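Glycerol kinase, putative (Plasmodium falciparum, PDB 2W40) probably catalyses the ATP-dependent phosphorylation of glycerol to sn-glycerol 3-phosphate, as a member of the FGGY kinase family. Local coordinates at residues K154-D158 with D159-V163; W170-F173 with N174-G178; Q199-E202 with K203-K206; E218-S221 with N222-F226. All blocks are in the same frame, centred on the assembly; numbering follows the deposited sequence.

Contact 1: residues K154-D158 with D159-V163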
loop_
_atom_site.group_PDB
_atom_site.type_symbol
_atom_site.label_atom_id
_atom_site.label_comp_id
_atom_site.label_asym_id
_atom_site.label_seq_id
_atom_site.Cartn_x
_atom_site.Cartn_y
_atom_site.Cartn_z
ATOM N N LYS C 154 -36.973 12.607 -8.524
ATOM C CA LYS C 154 -37.954 12.950 -7.564
ATOM C C LYS C 154 -39.335 13.114 -8.193
ATOM O O LYS C 154 -40.372 12.628 -7.675
ATOM C CB LYS C 154 -37.539 14.243 -6.795
ATOM C CG LYS C 154 -38.533 14.666 -5.727
ATOM C CD LYS C 154 -38.116 15.951 -5.005
ATOM N N GLN C 155 -39.381 13.867 -9.286
ATOM C CA GLN C 155 -40.667 14.162 -9.955
ATOM C C GLN C 155 -41.370 12.894 -10.480
ATOM O O GLN C 155 -42.611 12.748 -10.502
ATOM C CB GLN C 155 -40.382 15.130 -11.097
ATOM C CG GLN C 155 -40.040 16.591 -10.553
ATOM C CD GLN C 155 -39.464 17.570 -11.585
ATOM O OE1 GLN C 155 -38.977 18.643 -11.167
ATOM N NE2 GLN C 155 -39.454 17.220 -12.845
ATOM N N LYS C 156 -40.579 12.012 -11.051
ATOM C CA LYS C 156 -41.117 10.803 -11.690
ATOM C C LYS C 156 -41.453 9.738 -10.651
ATOM O O LYS C 156 -42.342 8.942 -10.937
ATOM C CB LYS C 156 -40.172 10.240 -12.724
ATOM C CG LYS C 156 -40.022 11.094 -14.020
ATOM C CD LYS C 156 -39.005 10.596 -14.979
ATOM C CE LYS C 156 -39.498 9.398 -15.693
ATOM N NZ LYS C 156 -40.806 9.529 -16.375
ATOM N N ILE C 157 -40.826 9.727 -9.470
ATOM C CA ILE C 157 -41.352 8.884 -8.370
ATOM C C ILE C 157 -42.690 9.462 -7.892
ATOM O O ILE C 157 -43.689 8.782 -7.820
ATOM C CB ILE C 157 -40.360 8.778 -7.220
ATOM C CG1 ILE C 157 -39.132 7.952 -7.668
ATOM C CG2 ILE C 157 -40.998 8.102 -6.012
ATOM C CD1 ILE C 157 -37.939 8.045 -6.731
ATOM N N ASP C 158 -42.693 10.787 -7.697
ATOM C CA ASP C 158 -43.924 11.436 -7.291
ATOM C C ASP C 158 -45.109 11.144 -8.242
ATOM O O ASP C 158 -46.217 10.847 -7.775
ATOM C CB ASP C 158 -43.786 12.933 -7.089
ATOM C CG ASP C 158 -42.759 13.355 -5.970
ATOM O OD1 ASP C 158 -42.195 12.533 -5.145
ATOM O OD2 ASP C 158 -42.466 14.596 -5.963
ATOM N N ASP C 159 -44.909 11.246 -9.538
ATOM C CA ASP C 159 -45.958 10.993 -10.484
ATOM C C ASP C 159 -46.191 9.567 -10.952
ATOM O O ASP C 159 -47.012 9.363 -11.880
ATOM C CB ASP C 159 -45.900 11.960 -11.658
ATOM C CG ASP C 159 -44.814 11.702 -12.667
ATOM O OD1 ASP C 159 -44.170 10.613 -12.571
ATOM O OD2 ASP C 159 -44.616 12.631 -13.577
ATOM N N GLY C 160 -45.426 8.634 -10.385
ATOM C CA GLY C 160 -45.534 7.222 -10.721
ATOM C C GLY C 160 -45.056 6.791 -12.060
ATOM O O GLY C 160 -45.437 5.711 -12.557
ATOM N N THR C 161 -44.241 7.578 -12.690
ATOM C CA THR C 161 -43.713 7.208 -14.020
ATOM C C THR C 161 -42.289 6.595 -13.994
ATOM O O THR C 161 -41.690 6.276 -15.062
ATOM C CB THR C 161 -43.737 8.441 -14.979
ATOM O OG1 THR C 161 -42.880 9.492 -14.518
ATOM C CG2 THR C 161 -45.218 8.987 -15.074
ATOM N N ALA C 162 -41.756 6.428 -12.794
ATOM C CA ALA C 162 -40.485 5.736 -12.583
ATOM C C ALA C 162 -40.757 4.318 -12.023
ATOM O O ALA C 162 -41.791 4.067 -11.415
ATOM C CB ALA C 162 -39.556 6.504 -11.608
ATOM N N VAL C 163 -39.766 3.433 -12.202
ATOM C CA VAL C 163 -39.678 2.130 -11.522
ATOM C C VAL C 163 -38.365 2.197 -10.728
ATOM O O VAL C 163 -37.278 2.601 -11.303
ATOM C CB VAL C 163 -39.672 0.978 -12.551
ATOM C CG1 VAL C 163 -39.539 -0.368 -11.825
ATOM C CG2 VAL C 163 -40.899 0.944 -13.384
#
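Lys156 and Thr161 cross at about a right angle where helix 151-158 ends. The lysine chain bends at chi3 and chi4. This turns its ammonium onto the threonine hydroxyl, and Lys156 NZ donates to Thr161 OG1 at 2.8 Å. Thr161 OG1 lies between its own backbone N and carbonyl carbon (chi1 63°), a position from which it meets both Lys156 NZ and Asp159 OD1. Thr161 OG1 donates to Asp159 OD1 at 2.6 Å, on the syn side of the carboxylate. Thr161 N reaches the same OD1 from the anti side, which makes an Asx turn. Two donors of Thr161, OG1 and N, therefore grip Asp159 OD1.

The backbone closes the helix with a Schellman motif. Gly160 has positive phi (71°), and Thr161 N donates to Lys156 O at 2.9 Å. Gly160 N adds a bond to Ile157 O at 3.1 Å. Asp159 N binds Gln155 O, and Ala162 N makes a weak bond to Lys156 O. Ala162 CB packs 4.2 Å from Ile157 CG1.

Lys156 NZ also forms a salt bridge with Asp92, and Asp158 OD1 bonds Thr211 OG1. The turn leads from helix 151-158 into strand 162-166, which pairs antiparallel with strand 88-92. Ile157 rests on Ile147 of helix 140-149, and Ala162 on Ile90.

Contact 2: residues W170-F173 with N174-G178. With EDO (1,2-ethanediol), chain B.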
loop_
_atom_site.group_PDB
_atom_site.type_symbol
_atom_site.label_atom_id
_atom_site.label_comp_id
_atom_site.label_asym_id
_atom_site.label_seq_id
_atom_site.Cartn_x
_atom_site.Cartn_y
_atom_site.Cartn_z
ATOM N N TRP C 170 -34.664 -5.248 -12.950
ATOM C CA TRP C 170 -34.182 -4.659 -14.183
ATOM C C TRP C 170 -34.152 -5.778 -15.319
ATOM O O TRP C 170 -34.623 -5.564 -16.454
ATOM C CB TRP C 170 -32.827 -4.032 -13.933
ATOM C CG TRP C 170 -32.112 -3.455 -15.110
ATOM C CD1 TRP C 170 -30.894 -3.866 -15.605
ATOM C CD2 TRP C 170 -32.561 -2.391 -15.988
ATOM N NE1 TRP C 170 -30.537 -3.092 -16.711
ATOM C CE2 TRP C 170 -31.544 -2.211 -16.991
ATOM C CE3 TRP C 170 -33.727 -1.612 -16.034
ATOM C CZ2 TRP C 170 -31.625 -1.226 -17.987
ATOM C CZ3 TRP C 170 -33.826 -0.645 -17.010
ATOM C CH2 TRP C 170 -32.780 -0.442 -17.989
ATOM N N LEU C 171 -33.550 -6.893 -15.014
ATOM C CA LEU C 171 -33.436 -7.961 -15.995
ATOM C C LEU C 171 -34.807 -8.454 -16.434
ATOM O O LEU C 171 -35.066 -8.647 -17.605
ATOM C CB LEU C 171 -32.563 -9.085 -15.414
ATOM C CG LEU C 171 -31.081 -9.051 -15.605
ATOM C CD1 LEU C 171 -30.424 -7.685 -15.483
ATOM C CD2 LEU C 171 -30.340 -10.199 -14.896
ATOM N N ILE C 172 -35.707 -8.691 -15.493
ATOM C CA ILE C 172 -37.024 -9.235 -15.811
ATOM C C ILE C 172 -37.828 -8.197 -16.616
ATOM O O ILE C 172 -38.442 -8.529 -17.646
ATOM C CB ILE C 172 -37.788 -9.640 -14.479
ATOM C CG1 ILE C 172 -37.082 -10.863 -13.758
ATOM C CG2 ILE C 172 -39.295 -9.838 -14.787
ATOM C CD1 ILE C 172 -37.683 -11.081 -12.318
ATOM N N PHE C 173 -37.723 -6.927 -16.232
ATOM C CA PHE C 173 -38.410 -5.849 -16.955
ATOM C C PHE C 173 -37.969 -5.823 -18.405
ATOM O O PHE C 173 -38.820 -5.750 -19.312
ATOM C CB PHE C 173 -38.097 -4.546 -16.256
ATOM C CG PHE C 173 -38.676 -3.353 -16.893
ATOM C CD1 PHE C 173 -39.916 -2.895 -16.451
ATOM C CD2 PHE C 173 -38.038 -2.774 -18.002
ATOM C CE1 PHE C 173 -40.493 -1.784 -17.087
ATOM C CE2 PHE C 173 -38.607 -1.585 -18.599
ATOM C CZ PHE C 173 -39.809 -1.121 -18.125
ATOM N N ASN C 174 -36.682 -5.911 -18.665
ATOM C CA ASN C 174 -36.235 -5.874 -20.028
ATOM C C ASN C 174 -36.576 -7.126 -20.794
ATOM O O ASN C 174 -37.024 -7.073 -21.909
ATOM C CB ASN C 174 -34.748 -5.571 -20.088
ATOM C CG ASN C 174 -34.428 -4.150 -19.764
ATOM O OD1 ASN C 174 -33.930 -3.811 -18.690
ATOM N ND2 ASN C 174 -34.616 -3.313 -20.704
ATOM N N LEU C 175 -36.341 -8.278 -20.198
ATOM C CA LEU C 175 -36.623 -9.580 -20.913
ATOM C C LEU C 175 -38.090 -9.779 -21.305
ATOM O O LEU C 175 -38.403 -10.290 -22.384
ATOM C CB LEU C 175 -36.150 -10.779 -20.113
ATOM C CG LEU C 175 -34.635 -10.976 -20.066
ATOM C CD1 LEU C 175 -34.299 -11.935 -18.906
ATOM C CD2 LEU C 175 -34.138 -11.481 -21.486
ATOM N N THR C 176 -38.968 -9.314 -20.430
ATOM C CA THR C 176 -40.415 -9.471 -20.525
ATOM C C THR C 176 -41.116 -8.293 -21.208
ATOM O O THR C 176 -42.292 -8.345 -21.423
ATOM C CB THR C 176 -41.088 -9.757 -19.164
ATOM O OG1 THR C 176 -41.062 -8.567 -18.368
ATOM C CG2 THR C 176 -40.545 -10.950 -18.454
ATOM N N LYS C 177 -40.361 -7.220 -21.551
ATOM C CA LYS C 177 -40.892 -5.997 -22.093
ATOM C C LYS C 177 -41.911 -5.342 -21.170
ATOM O O LYS C 177 -42.949 -4.845 -21.610
ATOM C CB LYS C 177 -41.415 -6.194 -23.532
ATOM C CG LYS C 177 -40.358 -6.700 -24.452
ATOM C CD LYS C 177 -40.901 -6.746 -25.907
ATOM C CE LYS C 177 -41.058 -5.384 -26.480
ATOM N NZ LYS C 177 -39.705 -4.616 -26.483
ATOM N N GLY C 178 -41.602 -5.343 -19.884
ATOM C CA GLY C 178 -42.316 -4.440 -18.932
ATOM C C GLY C 178 -42.773 -5.001 -17.619
ATOM O O GLY C 178 -43.257 -4.226 -16.794
HETATM C C1 EDO B . -44.536 -11.647 -19.674
HETATM O O1 EDO B . -43.990 -10.963 -21.060
HETATM C C2 EDO B . -45.994 -11.937 -19.379
HETATM O O2 EDO B . -46.484 -13.322 -19.240
#
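Thr176 grips the carbonyl of Ile172 twice, one turn back along helix 167-176. Thr176 N donates to Ile172 O at 2.9 Å, and Thr176 OG1 donates to the same oxygen at 2.7 Å from above the carbonyl plane. The hydroxyl gets there because OG1 sits between the backbone N and the carbonyl carbon (chi1 72°). The CG2 methyls of Ile172 and Thr176 lie side by side, 4.0 Å apart.

The side-chain amide of Asn174 stands nearly upright on the Trp170 ring, with the two planes 84° apart. The end of the amide lies over the centre of one indole face. Trp170 has CG opposite its backbone N (chi1 176°), which swings the indole beside Asn174. At the last turn Gly178 CA makes a CH-pi contact over the face of Phe173, 4.0 Å from the ring centroid. Gly178 N bonds Phe173 O at 2.9 Å on a lone pair, and Lys177 has positive phi. This is a Schellman motif.

Outward, Trp91 meets both aromatic rings edge-to-face. Pro49 O takes Trp170 NE1, Met53 of helix 49-70 touches Trp170 and Asn174, and Glu232 pairs with Lys177. Ile172 and Thr176 pack on strand 241-247. A 1,2-ethanediol, probably from the crystallisation liquor, has O1 3.1 Å from Thr176 O; that bond is not settled.

Ile172 O thus accepts two donors of Thr176. Thr176 OG1 also accepts from Asn179 N, which satisfies the buried hydroxyl both ways.

Contact 3: residues Q199-E202 with K203-K206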
loop_
_atom_site.group_PDB
_atom_site.type_symbol
_atom_site.label_atom_id
_atom_site.label_comp_id
_atom_site.label_asym_id
_atom_site.label_seq_id
_atom_site.Cartn_x
_atom_site.Cartn_y
_atom_site.Cartn_z
ATOM N N GLN C 199 -43.994 -7.327 3.172
ATOM C CA GLN C 199 -44.548 -6.254 2.345
ATOM C C GLN C 199 -43.750 -4.973 2.375
ATOM O O GLN C 199 -43.065 -4.708 3.319
ATOM C CB GLN C 199 -45.908 -5.907 2.931
ATOM C CG GLN C 199 -46.919 -7.089 3.100
ATOM C CD GLN C 199 -47.403 -7.650 1.814
ATOM O OE1 GLN C 199 -47.358 -6.980 0.759
ATOM N NE2 GLN C 199 -47.857 -8.908 1.844
ATOM N N TRP C 200 -43.797 -4.199 1.325
ATOM C CA TRP C 200 -43.217 -2.843 1.333
ATOM C C TRP C 200 -43.832 -2.088 2.496
ATOM O O TRP C 200 -45.068 -2.164 2.707
ATOM C CB TRP C 200 -43.500 -2.129 0.041
ATOM C CG TRP C 200 -42.961 -2.774 -1.208
ATOM C CD1 TRP C 200 -43.681 -3.188 -2.255
ATOM C CD2 TRP C 200 -41.603 -3.112 -1.487
ATOM N NE1 TRP C 200 -42.882 -3.728 -3.241
ATOM C CE2 TRP C 200 -41.586 -3.668 -2.814
ATOM C CE3 TRP C 200 -40.376 -2.922 -0.814
ATOM C CZ2 TRP C 200 -40.404 -4.102 -3.435
ATOM C CZ3 TRP C 200 -39.202 -3.360 -1.425
ATOM C CH2 TRP C 200 -39.224 -3.912 -2.769
ATOM N N ASP C 201 -42.987 -1.398 3.237
ATOM C CA ASP C 201 -43.411 -0.695 4.470
ATOM C C ASP C 201 -43.581 0.808 4.205
ATOM O O ASP C 201 -42.624 1.516 3.795
ATOM C CB ASP C 201 -42.390 -0.904 5.538
ATOM C CG ASP C 201 -42.871 -0.361 6.881
ATOM O OD1 ASP C 201 -43.873 -0.871 7.427
ATOM O OD2 ASP C 201 -42.263 0.660 7.281
ATOM N N GLU C 202 -44.786 1.289 4.492
ATOM C CA GLU C 202 -45.105 2.697 4.255
ATOM C C GLU C 202 -44.213 3.666 5.033
ATOM O O GLU C 202 -43.730 4.657 4.492
ATOM C CB GLU C 202 -46.610 2.982 4.514
ATOM C CG GLU C 202 -47.018 4.369 4.023
ATOM C CD GLU C 202 -48.493 4.695 4.244
ATOM O OE1 GLU C 202 -49.297 3.741 4.420
ATOM O OE2 GLU C 202 -48.787 5.922 4.250
ATOM N N LYS C 203 -43.930 3.314 6.292
ATOM C CA LYS C 203 -43.108 4.144 7.136
ATOM C C LYS C 203 -41.679 4.241 6.606
ATOM O O LYS C 203 -41.063 5.306 6.514
ATOM C CB LYS C 203 -43.124 3.601 8.573
ATOM C CG LYS C 203 -44.417 3.741 9.377
ATOM C CD LYS C 203 -44.242 3.474 10.902
ATOM C CE LYS C 203 -45.630 3.245 11.519
ATOM N NZ LYS C 203 -46.301 2.052 10.854
ATOM N N MET C 204 -41.070 3.098 6.224
ATOM C CA MET C 204 -39.768 3.162 5.643
ATOM C C MET C 204 -39.760 3.987 4.346
ATOM O O MET C 204 -38.798 4.721 4.055
ATOM C CB MET C 204 -39.262 1.757 5.335
ATOM C CG MET C 204 -39.060 0.820 6.554
ATOM S SD MET C 204 -38.142 1.559 7.934
ATOM C CE MET C 204 -36.664 2.234 7.155
ATOM N N CYS C 205 -40.762 3.779 3.505
ATOM C CA CYS C 205 -40.849 4.560 2.258
ATOM C C CYS C 205 -40.874 6.052 2.528
ATOM O O CYS C 205 -40.242 6.820 1.850
ATOM C CB CYS C 205 -42.029 4.090 1.420
ATOM S SG CYS C 205 -41.695 2.425 0.634
ATOM N N LYS C 206 -41.601 6.435 3.571
ATOM C CA LYS C 206 -41.688 7.863 3.978
ATOM C C LYS C 206 -40.358 8.399 4.406
ATOM O O LYS C 206 -39.931 9.490 3.961
ATOM C CB LYS C 206 -42.775 8.079 5.071
ATOM C CG LYS C 206 -42.900 9.500 5.535
ATOM C CD LYS C 206 -43.905 9.667 6.724
ATOM C CE LYS C 206 -44.173 11.175 7.116
ATOM N NZ LYS C 206 -44.479 12.003 5.881
HETATM O O HOH W 1 -45.509 1.165 7.978
#
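The chain passes from extended geometry at Asp201 straight into helix 202-207, with Cys205 N bonded to Asp201 O at 2.9 Å and Lys206 N to Glu202 O. Asp201 is the N-cap of this helix. Asp201 OD2 accepts from Met204 N at 2.9 Å, with a fairly straight N-H angle of 158°. The proton meets the oxygen on the anti side, somewhat out of the carboxylate plane.

The Asp201 carboxylate is brought over the first turn by CG lying opposite the backbone N (chi1 -172°). The Met204 chain folds at chi2 and chi3, and Met204 CG comes 3.3 Å from Asp201 OD2. Lys203 CB lies against that same oxygen. The negative charge at the helix start probably interacts favourably with the helix dipole.

Asp201 OD1 forms a salt bridge with Lys129 of helix 123-130. Met204 packs on the same helix, so cap and helix are held to 123-130 together. Cys205 lies against Leu216 in the loop that follows. A water completes the cap: it donates to Asp201 OD1 at 2.7 Å and accepts from both Lys203 N and Lys203 NZ, the latter at 3.1 Å.

Contact 4: residues E218-S221 with N222-F226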
loop_
_atom_site.group_PDB
_atom_site.type_symbol
_atom_site.label_atom_id
_atom_site.label_comp_id
_atom_site.label_asym_id
_atom_site.label_seq_id
_atom_site.Cartn_x
_atom_site.Cartn_y
_atom_site.Cartn_z
ATOM N N GLU C 218 -43.935 -5.654 -7.531
ATOM C CA GLU C 218 -44.618 -6.644 -6.716
ATOM C C GLU C 218 -43.613 -7.667 -6.163
ATOM O O GLU C 218 -42.833 -8.182 -6.968
ATOM C CB GLU C 218 -45.665 -7.414 -7.529
ATOM C CG GLU C 218 -46.437 -8.436 -6.693
ATOM C CD GLU C 218 -47.408 -9.262 -7.552
ATOM O OE1 GLU C 218 -47.760 -8.803 -8.683
ATOM O OE2 GLU C 218 -47.834 -10.339 -7.064
ATOM N N ILE C 219 -43.734 -7.993 -4.897
ATOM C CA ILE C 219 -42.831 -8.968 -4.213
ATOM C C ILE C 219 -43.405 -10.409 -4.402
ATOM O O ILE C 219 -44.560 -10.681 -4.039
ATOM C CB ILE C 219 -42.656 -8.671 -2.703
ATOM C CG1 ILE C 219 -42.088 -7.238 -2.507
ATOM C CG2 ILE C 219 -41.739 -9.713 -1.984
ATOM C CD1 ILE C 219 -42.112 -6.798 -1.087
ATOM N N LYS C 220 -42.612 -11.233 -5.071
ATOM C CA LYS C 220 -43.001 -12.591 -5.422
ATOM C C LYS C 220 -42.241 -13.600 -4.585
ATOM O O LYS C 220 -41.213 -13.320 -4.034
ATOM C CB LYS C 220 -42.666 -12.882 -6.884
ATOM C CG LYS C 220 -43.375 -11.932 -7.902
ATOM C CD LYS C 220 -44.590 -12.423 -8.407
ATOM C CE LYS C 220 -44.398 -13.147 -9.714
ATOM N NZ LYS C 220 -45.720 -13.821 -10.002
ATOM N N SER C 221 -42.740 -14.819 -4.568
ATOM C CA SER C 221 -41.965 -15.939 -3.986
ATOM C C SER C 221 -40.842 -16.305 -4.989
ATOM O O SER C 221 -40.775 -15.811 -6.143
ATOM C CB SER C 221 -42.897 -17.156 -3.680
ATOM O OG SER C 221 -43.365 -17.696 -4.912
ATOM N N ASN C 222 -39.896 -17.102 -4.541
ATOM C CA ASN C 222 -38.730 -17.416 -5.351
ATOM C C ASN C 222 -38.990 -18.330 -6.581
ATOM O O ASN C 222 -38.279 -18.239 -7.565
ATOM C CB ASN C 222 -37.592 -18.036 -4.504
ATOM C CG ASN C 222 -37.051 -17.068 -3.445
ATOM O OD1 ASN C 222 -37.134 -17.289 -2.234
ATOM N ND2 ASN C 222 -36.538 -15.959 -3.931
ATOM N N CYS C 223 -39.982 -19.224 -6.467
ATOM C CA CYS C 223 -40.461 -20.009 -7.592
ATOM C C CYS C 223 -41.819 -19.366 -7.984
ATOM O O CYS C 223 -42.763 -19.365 -7.208
ATOM C CB CYS C 223 -40.709 -21.405 -7.093
ATOM S SG CYS C 223 -39.272 -22.335 -6.593
ATOM N N SER C 224 -41.939 -18.850 -9.190
ATOM C CA SER C 224 -43.141 -18.086 -9.566
ATOM C C SER C 224 -43.225 -17.891 -11.069
ATOM O O SER C 224 -42.321 -18.222 -11.759
ATOM C CB SER C 224 -43.203 -16.745 -8.770
ATOM O OG SER C 224 -44.555 -16.229 -8.728
ATOM N N ASN C 225 -44.322 -17.359 -11.575
ATOM C CA ASN C 225 -44.444 -16.953 -12.961
ATOM C C ASN C 225 -44.004 -15.505 -13.034
ATOM O O ASN C 225 -44.787 -14.617 -12.724
ATOM C CB ASN C 225 -45.865 -17.078 -13.408
ATOM C CG ASN C 225 -46.038 -16.784 -14.904
ATOM O OD1 ASN C 225 -45.079 -16.436 -15.548
ATOM N ND2 ASN C 225 -47.257 -17.002 -15.464
ATOM N N PHE C 226 -42.759 -15.312 -13.404
ATOM C CA PHE C 226 -42.224 -13.962 -13.631
ATOM C C PHE C 226 -42.483 -13.389 -15.028
ATOM O O PHE C 226 -42.186 -12.206 -15.284
ATOM C CB PHE C 226 -40.743 -13.913 -13.287
ATOM C CG PHE C 226 -40.433 -14.126 -11.841
ATOM C CD1 PHE C 226 -40.485 -13.066 -10.918
ATOM C CD2 PHE C 226 -40.141 -15.403 -11.351
ATOM C CE1 PHE C 226 -40.287 -13.328 -9.552
ATOM C CE2 PHE C 226 -39.888 -15.611 -10.029
ATOM C CZ PHE C 226 -39.990 -14.619 -9.134
HETATM O O HOH W 2 -45.528 -17.842 -6.759
#
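Lys220 lies over one face of the Phe226 ring, and the two side chains run antiparallel, one over the other. The lysine chain is bent at chi2 and chi3, both near -94°, which curls it over the ring. Lys220 CB is 3.6 Å from Phe226 CE1, and CE passes above the face. Lys220 NZ stands higher over the same face, 5.6 Å from the Phe226 ring centroid, at most a weak cation-pi attraction. It is held by two bonds instead. Lys220 NZ donates to Ser224 OG at 3.0 Å and to Asn225 O at 3.0 Å, the second from above the carbonyl plane. Ser224 OG points to the lysine because it lies opposite its backbone N (chi1 -159°).

This is the connection between two sheets. Strand 218-220 pairs parallel with 181-183, and the chain turns a corner at Ser224. The strand that begins weakly at about 225 runs antiparallel to 241-247 at one margin of the six-stranded sheet. The lysine chain spans the corner from one side to the other.

Ser221 O sits at the edge of the Phe226 ring, 3.3 Å from CZ. Ser221 OG bonds Phe297 O and also accepts from a water at 2.8 Å; that water reaches Ser224 OG at 2.7 Å. Asn222 turns away to bond Lys296 N and Cys245 O through its side-chain amide. Tyr181 provides a further cation-pi partner for Lys220.

Overall arrangement
The four contacts follow one another along the chain, all in the N-terminal FGGY kinase domain. Contacts 1 and 2 come in immediate succession: strand 162-166 leaves the first and leads into helix 167-176 of the second, their centres about 19 Å apart. Contact 2 lies about 14 Å from contact 4, centre to centre, and touches it, with Ile172 CD1 3.7 Å from Phe226 CD1; both pack on strand 241-247. Contact 3 meets contact 4 through Trp200 and Ile219, though their centres are about 20 Å apart. Contacts 2 and 4 lie against the six-stranded sheet; contact 1 leads into the small two-stranded sheet with 88-92, and contact 3 begins a helix beside 123-130.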